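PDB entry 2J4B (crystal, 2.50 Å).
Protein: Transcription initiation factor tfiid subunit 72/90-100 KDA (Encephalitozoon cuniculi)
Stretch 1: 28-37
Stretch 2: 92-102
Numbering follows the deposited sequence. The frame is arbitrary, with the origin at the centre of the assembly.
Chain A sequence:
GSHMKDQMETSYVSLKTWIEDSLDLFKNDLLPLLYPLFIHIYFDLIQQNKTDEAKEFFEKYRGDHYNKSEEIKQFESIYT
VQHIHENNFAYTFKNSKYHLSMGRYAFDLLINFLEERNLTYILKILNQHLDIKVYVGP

Stretch 1, residues 28-37: NDLLPLLYPL
Stretch 2 92-102: TFKNSKYHLSM

No direct hydrogen bond joins the two stretches; the polar link is a single water that donates to two backbone carbonyls, 2.8 Å from its oxygen to D29 O and 2.7 Å to S101 O. The rest is mostly apolar packing, and 492 Å² is buried, both sides summed.

Stretch 1 starts in a helix and finishes in one, with helical phi/psi kept through 31-33 without the regular bonds, although L33 N still reaches L30 O at 3.1 Å and L34 N reaches L31 O at 3.0 Å. Stretch 2 ends a helix at 92-95, leaves helical phi/psi at S96 (-121/169), and runs as an extended strand from Y98 to M102. The strand lies antiparallel to stretch 1: CA-CA separations are 7.0 Å for P36 to Y98, 7.1 Å for P32 to L100 and 5.2 Å for D29 to M102, so the chains draw closest at the D29 end. Alternation along the strand turns Y98 and L100 toward stretch 1, while H99 stays out of reach and exposed.

At the P36 end, the proline ring (C-gamma endo) lies over one face of the Y98 ring. P36 CB sits 4.0 Å from the Y98 ring centroid, 20° off its normal, a CH-pi contact, and P36 CG is 3.7 Å from Y98 CD1. A compact, rigid proline ring suits a flat aromatic face. Y98 is t (chi1 -169°, chi2 -81°); its OH meets the edge of the Y35 ring, 3.8 Å from Y35 CD2. Y35, also t (chi1 174°, chi2 62°), brings CE2 to 4.2 Å from F93 CE2. F93 (chi1 -167°, chi2 -74°) reaches from the helix preceding the strand and presents its ring edge to the proline, with F93 CZ 3.7 Å from P36 CA.

In the middle, L100 (m, t) is buried and spreads its methyls between two partners: CD2 lies 3.5 Å from P32 CB, and CD1 lies 4.1 Å from CD1 of L33 (t, p). P32, C-gamma exo, points its CA-CB bond toward the strand; L33 points sideways yet still reaches L100.

At the far end, the CA-to-CB bond of M102 points sideways to stretch 1, and from CB outward the chain is nearly extended (chi1 -71°, m; chi2 -163°, t; chi3 -170°, t). This flexible, unbranched chain carries CE to 3.7 Å from D29 O and loses 80 Å² to stretch 1. D29 (chi1 -76°) points toward the strand, its CB 4.4 Å from M102 CG; D29 as a whole is partly exposed, and its OD2 is hydrogen-bonded elsewhere in the structure.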

# COMPACT_ATOMS: atom_id res chain seq x y z
N ASN A 28 -12.40 5.41 -7.29
CA ASN A 28 -12.30 6.42 -6.25
C ASN A 28 -12.01 5.80 -4.89
O ASN A 28 -11.18 6.29 -4.13
CB ASN A 28 -13.67 7.12 -6.18
CG ASN A 28 -13.59 8.57 -5.82
OD1 ASN A 28 -14.54 9.11 -5.24
ND2 ASN A 28 -12.50 9.23 -6.17
N ASP A 29 -12.74 4.74 -4.57
CA ASP A 29 -12.59 4.07 -3.30
C ASP A 29 -11.43 3.10 -3.29
O ASP A 29 -10.99 2.70 -2.23
CB ASP A 29 -13.86 3.28 -2.96
CG ASP A 29 -14.97 4.15 -2.49
OD1 ASP A 29 -14.72 5.36 -2.22
OD2 ASP A 29 -16.09 3.60 -2.39
N LEU A 30 -10.95 2.70 -4.46
CA LEU A 30 -9.87 1.74 -4.56
C LEU A 30 -8.48 2.37 -4.67
O LEU A 30 -7.52 1.80 -4.21
CB LEU A 30 -10.12 0.79 -5.75
CG LEU A 30 -11.36 -0.12 -5.56
CD1 LEU A 30 -11.76 -0.84 -6.86
CD2 LEU A 30 -11.15 -1.12 -4.44
N LEU A 31 -8.36 3.55 -5.26
CA LEU A 31 -7.03 4.12 -5.49
C LEU A 31 -6.28 4.45 -4.18
O LEU A 31 -5.07 4.25 -4.10
CB LEU A 31 -7.09 5.33 -6.42
CG LEU A 31 -7.08 4.93 -7.91
CD1 LEU A 31 -7.47 6.11 -8.84
CD2 LEU A 31 -5.74 4.32 -8.35
N PRO A 32 -7.00 4.94 -3.15
CA PRO A 32 -6.33 5.24 -1.88
C PRO A 32 -5.59 4.04 -1.29
O PRO A 32 -4.67 4.22 -0.50
CB PRO A 32 -7.48 5.66 -0.96
CG PRO A 32 -8.55 6.15 -1.90
CD PRO A 32 -8.43 5.27 -3.12
N LEU A 33 -6.00 2.84 -1.68
CA LEU A 33 -5.39 1.62 -1.19
C LEU A 33 -3.93 1.47 -1.62
O LEU A 33 -3.15 0.85 -0.91
CB LEU A 33 -6.20 0.41 -1.67
CG LEU A 33 -5.68 -0.97 -1.27
CD1 LEU A 33 -5.46 -1.15 0.25
CD2 LEU A 33 -6.61 -2.07 -1.79
N LEU A 34 -3.56 2.00 -2.78
CA LEU A 34 -2.19 1.78 -3.26
C LEU A 34 -1.11 2.54 -2.47
O LEU A 34 0.04 2.10 -2.45
CB LEU A 34 -2.07 2.10 -4.74
CG LEU A 34 -2.95 1.30 -5.71
CD1 LEU A 34 -2.74 1.85 -7.16
CD2 LEU A 34 -2.74 -0.24 -5.61
N TYR A 35 -1.46 3.64 -1.81
CA TYR A 35 -0.45 4.45 -1.13
C TYR A 35 0.13 3.79 0.11
O TYR A 35 1.36 3.64 0.21
CB TYR A 35 -0.96 5.85 -0.74
CG TYR A 35 0.05 6.63 0.09
CD1 TYR A 35 1.29 6.97 -0.44
CD2 TYR A 35 -0.22 7.01 1.38
CE1 TYR A 35 2.20 7.67 0.29
CE2 TYR A 35 0.68 7.72 2.13
CZ TYR A 35 1.90 8.06 1.58
OH TYR A 35 2.83 8.77 2.33
N PRO A 36 -0.74 3.42 1.08
CA PRO A 36 -0.26 2.66 2.25
C PRO A 36 0.35 1.32 1.88
O PRO A 36 1.34 0.93 2.46
CB PRO A 36 -1.52 2.49 3.10
CG PRO A 36 -2.66 2.72 2.18
CD PRO A 36 -2.18 3.69 1.16
N LEU A 37 -0.22 0.62 0.91
CA LEU A 37 0.38 -0.63 0.46
C LEU A 37 1.80 -0.40 -0.09
O LEU A 37 2.72 -1.17 0.21
CB LEU A 37 -0.48 -1.24 -0.64
CG LEU A 37 0.05 -2.53 -1.26
CD1 LEU A 37 0.57 -3.56 -0.21
CD2 LEU A 37 -1.06 -3.14 -2.16
N THR A 92 5.83 5.69 12.98
CA THR A 92 4.40 5.74 13.21
C THR A 92 3.65 5.06 12.08
O THR A 92 2.71 4.32 12.32
CB THR A 92 3.91 7.17 13.35
OG1 THR A 92 4.39 7.71 14.57
CG2 THR A 92 2.39 7.22 13.35
N PHE A 93 4.08 5.30 10.85
CA PHE A 93 3.42 4.70 9.72
C PHE A 93 3.55 3.16 9.75
O PHE A 93 2.62 2.44 9.41
CB PHE A 93 3.97 5.26 8.41
CG PHE A 93 3.12 4.91 7.23
CD1 PHE A 93 3.12 3.62 6.73
CD2 PHE A 93 2.28 5.85 6.66
CE1 PHE A 93 2.32 3.28 5.67
CE2 PHE A 93 1.48 5.51 5.59
CZ PHE A 93 1.50 4.23 5.10
N LYS A 94 4.71 2.67 10.16
CA LYS A 94 4.97 1.25 10.16
C LYS A 94 4.20 0.51 11.25
O LYS A 94 3.83 -0.65 11.08
CB LYS A 94 6.47 0.97 10.33
CG LYS A 94 6.83 -0.49 10.07
CD LYS A 94 8.30 -0.76 10.18
CE LYS A 94 8.64 -1.67 11.37
NZ LYS A 94 8.97 -0.88 12.61
N ASN A 95 3.97 1.18 12.37
CA ASN A 95 3.44 0.53 13.57
C ASN A 95 2.00 0.89 13.90
O ASN A 95 1.44 0.36 14.86
CB ASN A 95 4.33 0.88 14.75
CG ASN A 95 5.73 0.33 14.59
OD1 ASN A 95 5.89 -0.83 14.22
ND2 ASN A 95 6.73 1.15 14.86
N SER A 96 1.39 1.79 13.11
CA SER A 96 0.01 2.23 13.36
C SER A 96 -0.90 1.95 12.19
O SER A 96 -0.44 1.61 11.10
CB SER A 96 -0.02 3.73 13.65
OG SER A 96 0.53 3.98 14.93
N LYS A 97 -2.19 2.11 12.42
CA LYS A 97 -3.16 1.80 11.40
C LYS A 97 -3.48 2.96 10.48
O LYS A 97 -3.74 4.07 10.92
CB LYS A 97 -4.44 1.22 12.03
CG LYS A 97 -4.32 -0.27 12.21
CD LYS A 97 -5.47 -0.87 12.93
CE LYS A 97 -5.14 -2.31 13.34
NZ LYS A 97 -4.61 -3.08 12.16
N TYR A 98 -3.43 2.67 9.18
CA TYR A 98 -3.81 3.65 8.15
C TYR A 98 -5.28 3.43 7.81
O TYR A 98 -5.72 2.31 7.53
CB TYR A 98 -2.91 3.51 6.91
CG TYR A 98 -3.06 4.64 5.91
CD1 TYR A 98 -4.10 4.64 5.00
CD2 TYR A 98 -2.14 5.68 5.86
CE1 TYR A 98 -4.24 5.64 4.09
CE2 TYR A 98 -2.28 6.70 4.93
CZ TYR A 98 -3.33 6.66 4.04
OH TYR A 98 -3.49 7.65 3.11
N HIS A 99 -6.03 4.53 7.87
CA HIS A 99 -7.47 4.54 7.73
C HIS A 99 -7.90 4.83 6.29
O HIS A 99 -7.39 5.77 5.67
CB HIS A 99 -8.06 5.59 8.64
CG HIS A 99 -8.02 5.23 10.09
ND1 HIS A 99 -6.86 5.26 10.84
CD2 HIS A 99 -9.01 4.86 10.94
CE1 HIS A 99 -7.13 4.90 12.08
NE2 HIS A 99 -8.43 4.65 12.17
N LEU A 100 -8.84 4.02 5.78
CA LEU A 100 -9.44 4.22 4.47
C LEU A 100 -10.96 4.10 4.62
O LEU A 100 -11.44 3.51 5.59
CB LEU A 100 -8.94 3.16 3.48
CG LEU A 100 -7.43 3.07 3.17
CD1 LEU A 100 -7.04 1.72 2.66
CD2 LEU A 100 -6.96 4.15 2.18
N SER A 101 -11.71 4.69 3.70
CA SER A 101 -13.15 4.49 3.66
C SER A 101 -13.51 3.95 2.29
O SER A 101 -12.95 4.38 1.28
CB SER A 101 -13.89 5.81 3.91
OG SER A 101 -13.85 6.63 2.76
N MET A 102 -14.44 3.00 2.27
CA MET A 102 -14.87 2.32 1.05
C MET A 102 -16.36 2.05 1.06
O MET A 102 -16.93 1.81 2.11
CB MET A 102 -14.19 0.96 0.93
CG MET A 102 -12.75 1.03 0.63
SD MET A 102 -12.09 -0.52 0.01
CE MET A 102 -10.35 -0.09 0.09
O HOH W 1 -10.47 3.84 0.32